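Local coordinates for response regulator receiver protein (Dyadobacter fermentans, PDB 4XLT) that probably acts as a phosphorylation-controlled receiver switch in two-component signalling, at residues I7-S12 / Q39-H44; L24-T29 / L117-L122; E70-Y75 / I86-I91. All coordinates share one frame; numbering follows the deposited sequence.

Contact 1: residues I7-S12 / Q39-H44; sequences IIVDDS and QAAIDH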
# COMPACT_ATOMS: atom_id res chain seq x y z
N ILE A 7 3.41 17.67 -9.24
CA ILE A 7 3.67 17.16 -10.57
C ILE A 7 2.40 17.27 -11.40
O ILE A 7 1.37 16.69 -11.05
CB ILE A 7 4.14 15.70 -10.53
CG1 ILE A 7 5.45 15.59 -9.75
CG2 ILE A 7 4.31 15.15 -11.94
CD1 ILE A 7 5.94 14.17 -9.55
N ILE A 8 2.47 18.02 -12.49
CA ILE A 8 1.32 18.16 -13.38
C ILE A 8 1.56 17.38 -14.66
O ILE A 8 2.63 17.48 -15.27
CB ILE A 8 1.04 19.64 -13.72
CG1 ILE A 8 1.06 20.49 -12.45
CG2 ILE A 8 -0.30 19.78 -14.42
CD1 ILE A 8 0.92 21.98 -12.71
N VAL A 9 0.57 16.58 -15.05
CA VAL A 9 0.64 15.78 -16.27
C VAL A 9 -0.54 16.14 -17.16
O VAL A 9 -1.68 15.76 -16.88
CB VAL A 9 0.62 14.27 -15.96
CG1 VAL A 9 0.87 13.47 -17.24
CG2 VAL A 9 1.66 13.92 -14.91
N ASP A 10 -0.26 16.86 -18.24
CA ASP A 10 -1.32 17.35 -19.13
C ASP A 10 -0.80 17.46 -20.57
O ASP A 10 0.27 18.02 -20.81
CB ASP A 10 -1.85 18.70 -18.64
CG ASP A 10 -3.21 19.06 -19.22
OD1 ASP A 10 -3.49 18.71 -20.39
OD2 ASP A 10 -4.01 19.69 -18.50
N ASP A 11 -1.57 16.94 -21.52
CA ASP A 11 -1.17 16.99 -22.93
C ASP A 11 -1.38 18.39 -23.50
O ASP A 11 -0.80 18.74 -24.53
CB ASP A 11 -1.96 15.97 -23.75
CG ASP A 11 -3.44 16.28 -23.79
OD1 ASP A 11 -3.99 16.69 -22.75
OD2 ASP A 11 -4.06 16.11 -24.86
N SER A 12 -2.21 19.19 -22.83
CA SER A 12 -2.44 20.57 -23.23
C SER A 12 -1.35 21.48 -22.67
O SER A 12 -1.25 21.68 -21.46
CB SER A 12 -3.81 21.05 -22.76
OG SER A 12 -3.93 22.45 -22.94
N GLN A 39 4.42 9.13 -20.50
CA GLN A 39 5.68 8.39 -20.54
C GLN A 39 6.77 9.12 -19.76
O GLN A 39 7.42 8.53 -18.89
CB GLN A 39 6.13 8.18 -21.99
CG GLN A 39 7.52 7.57 -22.14
CD GLN A 39 7.60 6.15 -21.60
OE1 GLN A 39 6.60 5.43 -21.53
NE2 GLN A 39 8.81 5.74 -21.21
N ALA A 40 6.96 10.40 -20.06
CA ALA A 40 7.96 11.21 -19.38
C ALA A 40 7.65 11.35 -17.89
O ALA A 40 8.55 11.39 -17.06
CB ALA A 40 8.05 12.58 -20.03
N ALA A 41 6.36 11.42 -17.56
CA ALA A 41 5.93 11.46 -16.17
C ALA A 41 6.26 10.14 -15.47
O ALA A 41 6.79 10.13 -14.36
CB ALA A 41 4.44 11.75 -16.09
N ILE A 42 5.94 9.03 -16.12
CA ILE A 42 6.22 7.71 -15.57
C ILE A 42 7.72 7.49 -15.42
O ILE A 42 8.18 6.97 -14.40
CB ILE A 42 5.60 6.59 -16.43
CG1 ILE A 42 4.08 6.59 -16.30
CG2 ILE A 42 6.13 5.24 -16.02
CD1 ILE A 42 3.59 6.35 -14.88
N ASP A 43 8.48 7.89 -16.44
CA ASP A 43 9.94 7.78 -16.41
C ASP A 43 10.54 8.49 -15.20
O ASP A 43 11.41 7.95 -14.53
CB ASP A 43 10.55 8.35 -17.69
CG ASP A 43 10.30 7.47 -18.90
OD1 ASP A 43 9.93 6.29 -18.72
OD2 ASP A 43 10.47 7.96 -20.04
N HIS A 44 10.07 9.70 -14.93
CA HIS A 44 10.55 10.46 -13.78
C HIS A 44 10.21 9.76 -12.47
O HIS A 44 11.03 9.72 -11.55
CB HIS A 44 9.96 11.87 -13.78
CG HIS A 44 10.18 12.61 -12.50
ND1 HIS A 44 9.18 12.80 -11.56
CD2 HIS A 44 11.29 13.19 -11.98
CE1 HIS A 44 9.67 13.47 -10.53
NE2 HIS A 44 10.94 13.72 -10.76

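Contact 2: residues L24-T29 / L117-L122; sequences LKSGLT and LEIPLL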
# COMPACT_ATOMS: atom_id res chain seq x y z
N LEU A 24 2.09 28.19 -8.38
CA LEU A 24 3.21 29.00 -7.91
C LEU A 24 2.73 30.34 -7.36
O LEU A 24 3.32 30.88 -6.43
CB LEU A 24 4.21 29.24 -9.05
CG LEU A 24 5.05 28.04 -9.47
CD1 LEU A 24 6.00 28.42 -10.60
CD2 LEU A 24 5.83 27.49 -8.28
N LYS A 25 1.64 30.85 -7.94
CA LYS A 25 1.08 32.13 -7.53
C LYS A 25 0.58 32.08 -6.09
O LYS A 25 0.63 33.08 -5.37
CB LYS A 25 -0.06 32.55 -8.46
N SER A 26 0.10 30.92 -5.67
CA SER A 26 -0.29 30.71 -4.28
C SER A 26 0.89 30.17 -3.48
O SER A 26 1.90 29.75 -4.06
CB SER A 26 -1.48 29.76 -4.19
OG SER A 26 -1.15 28.47 -4.69
N GLY A 27 0.77 30.18 -2.16
CA GLY A 27 1.80 29.64 -1.30
C GLY A 27 1.63 28.15 -1.08
O GLY A 27 2.12 27.59 -0.10
N LEU A 28 0.93 27.51 -2.01
CA LEU A 28 0.61 26.09 -1.88
C LEU A 28 1.83 25.22 -2.13
O LEU A 28 1.96 24.14 -1.56
CB LEU A 28 -0.51 25.72 -2.85
CG LEU A 28 -1.26 24.43 -2.56
CD1 LEU A 28 -1.88 24.47 -1.17
CD2 LEU A 28 -2.33 24.20 -3.62
N THR A 29 2.73 25.70 -2.98
CA THR A 29 3.96 24.97 -3.31
C THR A 29 4.99 25.89 -3.94
O THR A 29 4.66 26.98 -4.41
CB THR A 29 3.68 23.80 -4.26
OG1 THR A 29 4.92 23.15 -4.59
CG2 THR A 29 3.02 24.29 -5.54
N LEU A 117 -8.54 24.54 -11.87
CA LEU A 117 -8.31 24.10 -10.50
C LEU A 117 -8.69 25.17 -9.48
O LEU A 117 -8.25 26.32 -9.57
CB LEU A 117 -6.85 23.71 -10.32
CG LEU A 117 -6.50 22.93 -9.06
CD1 LEU A 117 -7.25 21.62 -9.04
CD2 LEU A 117 -5.01 22.71 -8.98
N GLU A 118 -9.51 24.78 -8.50
CA GLU A 118 -9.84 25.68 -7.40
C GLU A 118 -8.83 25.52 -6.27
O GLU A 118 -8.88 24.54 -5.52
CB GLU A 118 -11.26 25.42 -6.88
CG GLU A 118 -12.38 25.92 -7.78
CD GLU A 118 -12.71 24.96 -8.90
OE1 GLU A 118 -12.31 23.78 -8.81
OE2 GLU A 118 -13.38 25.38 -9.87
N ILE A 119 -7.92 26.47 -6.17
CA ILE A 119 -6.86 26.43 -5.16
C ILE A 119 -7.36 26.29 -3.72
O ILE A 119 -6.83 25.46 -2.97
CB ILE A 119 -5.95 27.68 -5.26
CG1 ILE A 119 -5.36 27.79 -6.67
CG2 ILE A 119 -4.84 27.62 -4.22
CD1 ILE A 119 -4.48 29.00 -6.88
N PRO A 120 -8.39 27.07 -3.32
CA PRO A 120 -8.84 26.86 -1.93
C PRO A 120 -9.44 25.47 -1.71
O PRO A 120 -9.33 24.91 -0.62
CB PRO A 120 -9.89 27.95 -1.73
CG PRO A 120 -10.35 28.30 -3.09
CD PRO A 120 -9.14 28.16 -3.97
N LEU A 121 -10.07 24.92 -2.75
CA LEU A 121 -10.66 23.59 -2.67
C LEU A 121 -9.57 22.53 -2.51
O LEU A 121 -9.73 21.57 -1.76
CB LEU A 121 -11.50 23.31 -3.92
CG LEU A 121 -12.34 22.03 -4.00
CD1 LEU A 121 -13.59 22.30 -4.82
CD2 LEU A 121 -11.55 20.88 -4.62
N LEU A 122 -8.46 22.72 -3.22
CA LEU A 122 -7.37 21.76 -3.19
C LEU A 122 -6.56 21.87 -1.91
O LEU A 122 -6.15 20.86 -1.33
CB LEU A 122 -6.46 21.93 -4.41
CG LEU A 122 -5.47 20.80 -4.67
CD1 LEU A 122 -5.45 20.43 -6.14
CD2 LEU A 122 -4.08 21.18 -4.22

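Contact 3: residues E70-Y75 / I86-I91; sequences EFTEHY and IRLFMI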
# COMPACT_ATOMS: atom_id res chain seq x y z
N GLU A 70 -4.83 4.80 -18.42
CA GLU A 70 -3.70 4.00 -18.87
C GLU A 70 -2.47 4.41 -18.06
O GLU A 70 -1.58 3.60 -17.81
CB GLU A 70 -3.44 4.17 -20.37
CG GLU A 70 -4.52 3.57 -21.26
CD GLU A 70 -5.64 4.55 -21.58
OE1 GLU A 70 -5.98 4.69 -22.77
OE2 GLU A 70 -6.18 5.17 -20.64
N PHE A 71 -2.45 5.68 -17.65
CA PHE A 71 -1.38 6.19 -16.81
C PHE A 71 -1.39 5.49 -15.45
O PHE A 71 -0.34 5.16 -14.91
CB PHE A 71 -1.52 7.70 -16.61
CG PHE A 71 -0.48 8.30 -15.70
CD1 PHE A 71 0.71 8.78 -16.20
CD2 PHE A 71 -0.70 8.37 -14.33
CE1 PHE A 71 1.66 9.33 -15.36
CE2 PHE A 71 0.25 8.91 -13.48
CZ PHE A 71 1.44 9.39 -14.00
N THR A 72 -2.58 5.28 -14.91
CA THR A 72 -2.72 4.66 -13.59
C THR A 72 -2.25 3.21 -13.60
O THR A 72 -1.79 2.70 -12.59
CB THR A 72 -4.18 4.71 -13.09
OG1 THR A 72 -5.05 4.19 -14.11
CG2 THR A 72 -4.57 6.14 -12.76
N GLU A 73 -2.37 2.56 -14.76
CA GLU A 73 -1.92 1.18 -14.89
C GLU A 73 -0.40 1.10 -14.74
O GLU A 73 0.11 0.23 -14.04
CB GLU A 73 -2.35 0.59 -16.23
CG GLU A 73 -3.86 0.58 -16.43
CD GLU A 73 -4.28 -0.34 -17.55
OE1 GLU A 73 -3.58 -1.35 -17.78
OE2 GLU A 73 -5.30 -0.05 -18.21
N HIS A 74 0.30 2.02 -15.39
CA HIS A 74 1.74 2.12 -15.24
C HIS A 74 2.11 2.65 -13.86
O HIS A 74 3.14 2.28 -13.30
CB HIS A 74 2.34 3.01 -16.32
CG HIS A 74 2.42 2.34 -17.66
ND1 HIS A 74 3.42 1.45 -17.99
CD2 HIS A 74 1.62 2.44 -18.75
CE1 HIS A 74 3.23 1.02 -19.22
NE2 HIS A 74 2.15 1.61 -19.71
N TYR A 75 1.26 3.52 -13.32
CA TYR A 75 1.47 4.08 -11.99
C TYR A 75 1.37 3.00 -10.91
O TYR A 75 2.12 3.00 -9.94
CB TYR A 75 0.46 5.20 -11.72
CG TYR A 75 0.60 5.82 -10.35
CD1 TYR A 75 1.50 6.84 -10.11
CD2 TYR A 75 -0.18 5.37 -9.28
CE1 TYR A 75 1.63 7.41 -8.86
CE2 TYR A 75 -0.06 5.93 -8.03
CZ TYR A 75 0.85 6.95 -7.82
OH TYR A 75 0.97 7.50 -6.57
N ILE A 86 2.77 9.76 -2.28
CA ILE A 86 2.10 10.48 -3.36
C ILE A 86 0.58 10.47 -3.19
O ILE A 86 0.00 9.48 -2.74
CB ILE A 86 2.47 9.86 -4.73
CG1 ILE A 86 3.97 9.95 -4.96
CG2 ILE A 86 1.70 10.53 -5.86
CD1 ILE A 86 4.45 9.24 -6.21
N ARG A 87 -0.04 11.60 -3.51
CA ARG A 87 -1.49 11.69 -3.62
C ARG A 87 -1.86 12.10 -5.04
O ARG A 87 -1.52 13.20 -5.48
CB ARG A 87 -2.06 12.69 -2.61
CG ARG A 87 -1.67 12.41 -1.17
CD ARG A 87 -2.22 11.08 -0.67
NE ARG A 87 -1.85 10.86 0.72
CZ ARG A 87 -0.81 10.13 1.11
NH1 ARG A 87 -0.04 9.53 0.21
NH2 ARG A 87 -0.55 9.98 2.41
N LEU A 88 -2.54 11.21 -5.75
CA LEU A 88 -2.83 11.41 -7.17
C LEU A 88 -4.26 11.88 -7.40
O LEU A 88 -5.22 11.28 -6.91
CB LEU A 88 -2.56 10.11 -7.93
CG LEU A 88 -3.01 9.97 -9.39
CD1 LEU A 88 -2.38 11.03 -10.26
CD2 LEU A 88 -2.69 8.59 -9.92
N PHE A 89 -4.41 12.97 -8.15
CA PHE A 89 -5.73 13.53 -8.45
C PHE A 89 -5.97 13.63 -9.95
O PHE A 89 -5.06 13.94 -10.72
CB PHE A 89 -5.89 14.90 -7.80
CG PHE A 89 -5.83 14.88 -6.31
CD1 PHE A 89 -4.61 14.94 -5.65
CD2 PHE A 89 -6.99 14.78 -5.55
CE1 PHE A 89 -4.55 14.90 -4.27
CE2 PHE A 89 -6.93 14.74 -4.17
CZ PHE A 89 -5.71 14.81 -3.53
N MSE A 90 -7.20 13.36 -10.36
CA MSE A 90 -7.59 13.48 -11.75
C MSE A 90 -8.20 14.87 -11.99
O MSE A 90 -9.00 15.34 -11.19
CB MSE A 90 -8.59 12.38 -12.12
CG MSE A 90 -8.92 12.27 -13.60
SE MSE A 90 -7.53 11.37 -14.64
CE MSE A 90 -7.90 9.53 -14.11
N ILE A 91 -7.81 15.52 -13.08
CA ILE A 91 -8.38 16.83 -13.41
C ILE A 91 -8.96 16.83 -14.82
O ILE A 91 -8.42 16.17 -15.72
CB ILE A 91 -7.34 17.96 -13.28
CG1 ILE A 91 -6.13 17.69 -14.17
CG2 ILE A 91 -6.92 18.15 -11.83
CD1 ILE A 91 -5.11 18.81 -14.20
O HOH W 1 -0.69 7.20 -4.65

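Contact 1: residues I7-S12 / Q39-H44
The imidazole of H44 meets I7 at its edge: methyl CD1 of I7 lies near the ring plane, 3.9 Å from CE1 of H44, while the ring of F35 from the adjoining strand also meets the imidazole, the two planes inclined at about 35°. This is a helix-on-sheet layer of the CheY-like receiver fold, in which helix 38-46 covers strand 4-9 of the parallel sheet. One helical turn before H44, A41 turns its CB onto the isopropyl group of V9. CG2 of V9 makes the closer approach, 3.7 Å to CB of A41. The small side chain of A41 is consistent with the close backbone approach, the CA atoms of V9 and A41 being 6.8 Å apart. In I7, CG1 stands anti to the carbonyl carbon (chi1 -61°), which carries CD1 out to the imidazole. ND1 of H44 is buried by the contact and finds no polar partner in the model. Past the strand end the chain enters the acidic loop beside D60, the predicted phosphorylation site. There D10 makes a salt bridge to K115 through OD2, and its OD1 closes an Asx turn by accepting from N of S12 at 2.8 Å, 38° out of the carboxylate plane.

Contact 2: residues L24-T29 / L117-L122
S26 and I119 are where the two backbones come nearest, their CA atoms 7.9 Å apart: S26 is the first residue to leave helical geometry after helix 13-25, and I119 follows the N-cap position of helix 119-129. The side chain of S26 points at the isoleucine and is touched by two of its methyls. CG2 of I119 lies 3.8 Å from OG of S26, and CD1 of I119 is 4.0 Å from the same oxygen. These are van der Waals contacts with methyl carbons; the hydroxyl's polar partner is the carbonyl oxygen of L23, one turn back in the helix. With chi1 at 63°, OG of S26 can bond back to that oxygen while its flank meets the isoleucine methyls.

L28 supplies the second half of the contact. Its CD2 reaches CD2 of L122 at 3.5 Å, a close methyl-to-methyl approach in which the two side chains lie roughly perpendicular. The same CD2 of L28 also borders CG2 of I119, more loosely, at 4.3 Å. In this receiver domain, helices 13-25 and 119-129 flank one face of the parallel sheet, and the contact joins the end of the first helix and the turn beyond it to the start of the last. F6 of strand 4-9 touches both L28 and L122, so the leucine pair rests against the sheet, while R123 and L126 extend the cover over L28 along the last helix. With an alanine in place of I119, the methylene and hydroxyl of S26 would probably lose the cover of the isoleucine methyls and a gap would be likely to open beside CD2 of L28.

Contact 3: residues E70-Y75 / I86-I91
The side chains of Y75 and L88 run alongside one another, pointing opposite ways, which places methyl CD2 of L88 over the centre of the tyrosine ring. This is a CH-pi contact, with CD2 of L88 4.1 Å from the ring centroid of Y75 and only 11° off its normal. I86 comes instead at the phenolic end, its side chain running against that of Y75, and CG2 of I86 lies near the ring plane, 3.2 Å from OH of Y75. CB of I86 is also close to this OH, at 3.3 Å, so the phenol oxygen is tightly packed. With CG anti to the backbone N (chi1 179°), the ring of Y75 is carried off the helix toward strand 86-92. T72, one turn earlier, is set crosswise to L88 and brings CG2 to 4.2 Å from CD2 of L88, so a single leucine methyl serves both helix residues.

The axes of segments 70-75 and 86-91 approach to 11.6 Å and run nearly antiparallel, at 170°, as in the alpha/beta layering of the receiver fold. I57 of the neighbouring strand touches both I86 and L88, and H108 meets the tyrosine ring edge-to-face. A water in the ring plane, 2.6 Å from OH of Y75, probably donates to O of I86, at 3.1 Å, though other acceptors may compete for its protons. The buried phenol therefore has a polar partner within an otherwise apolar contact, and the water would link it to the strand backbone.

In the fold
All three contacts belong to one receiver domain built on a five-stranded parallel sheet. Contacts 1 and 3 share the layer formed by helices 38-46 and 68-75: their centres are 10 Å apart, and they touch where I42 and A41 pack on F71. Contact 2 lies about 20 Å from the centre of each, between helices 13-25 and 119-129. Along the chain, contact 1 closes before contact 3 opens, contact 3 is nested within the loop closed by contact 2, and contacts 1 and 2 alternate. Contact 2 thus brings early and late parts of the domain together, while strands 4-9 and 86-92, used by contacts 1 and 3, flank strand 54-60, which carries the predicted phosphorylation site D60.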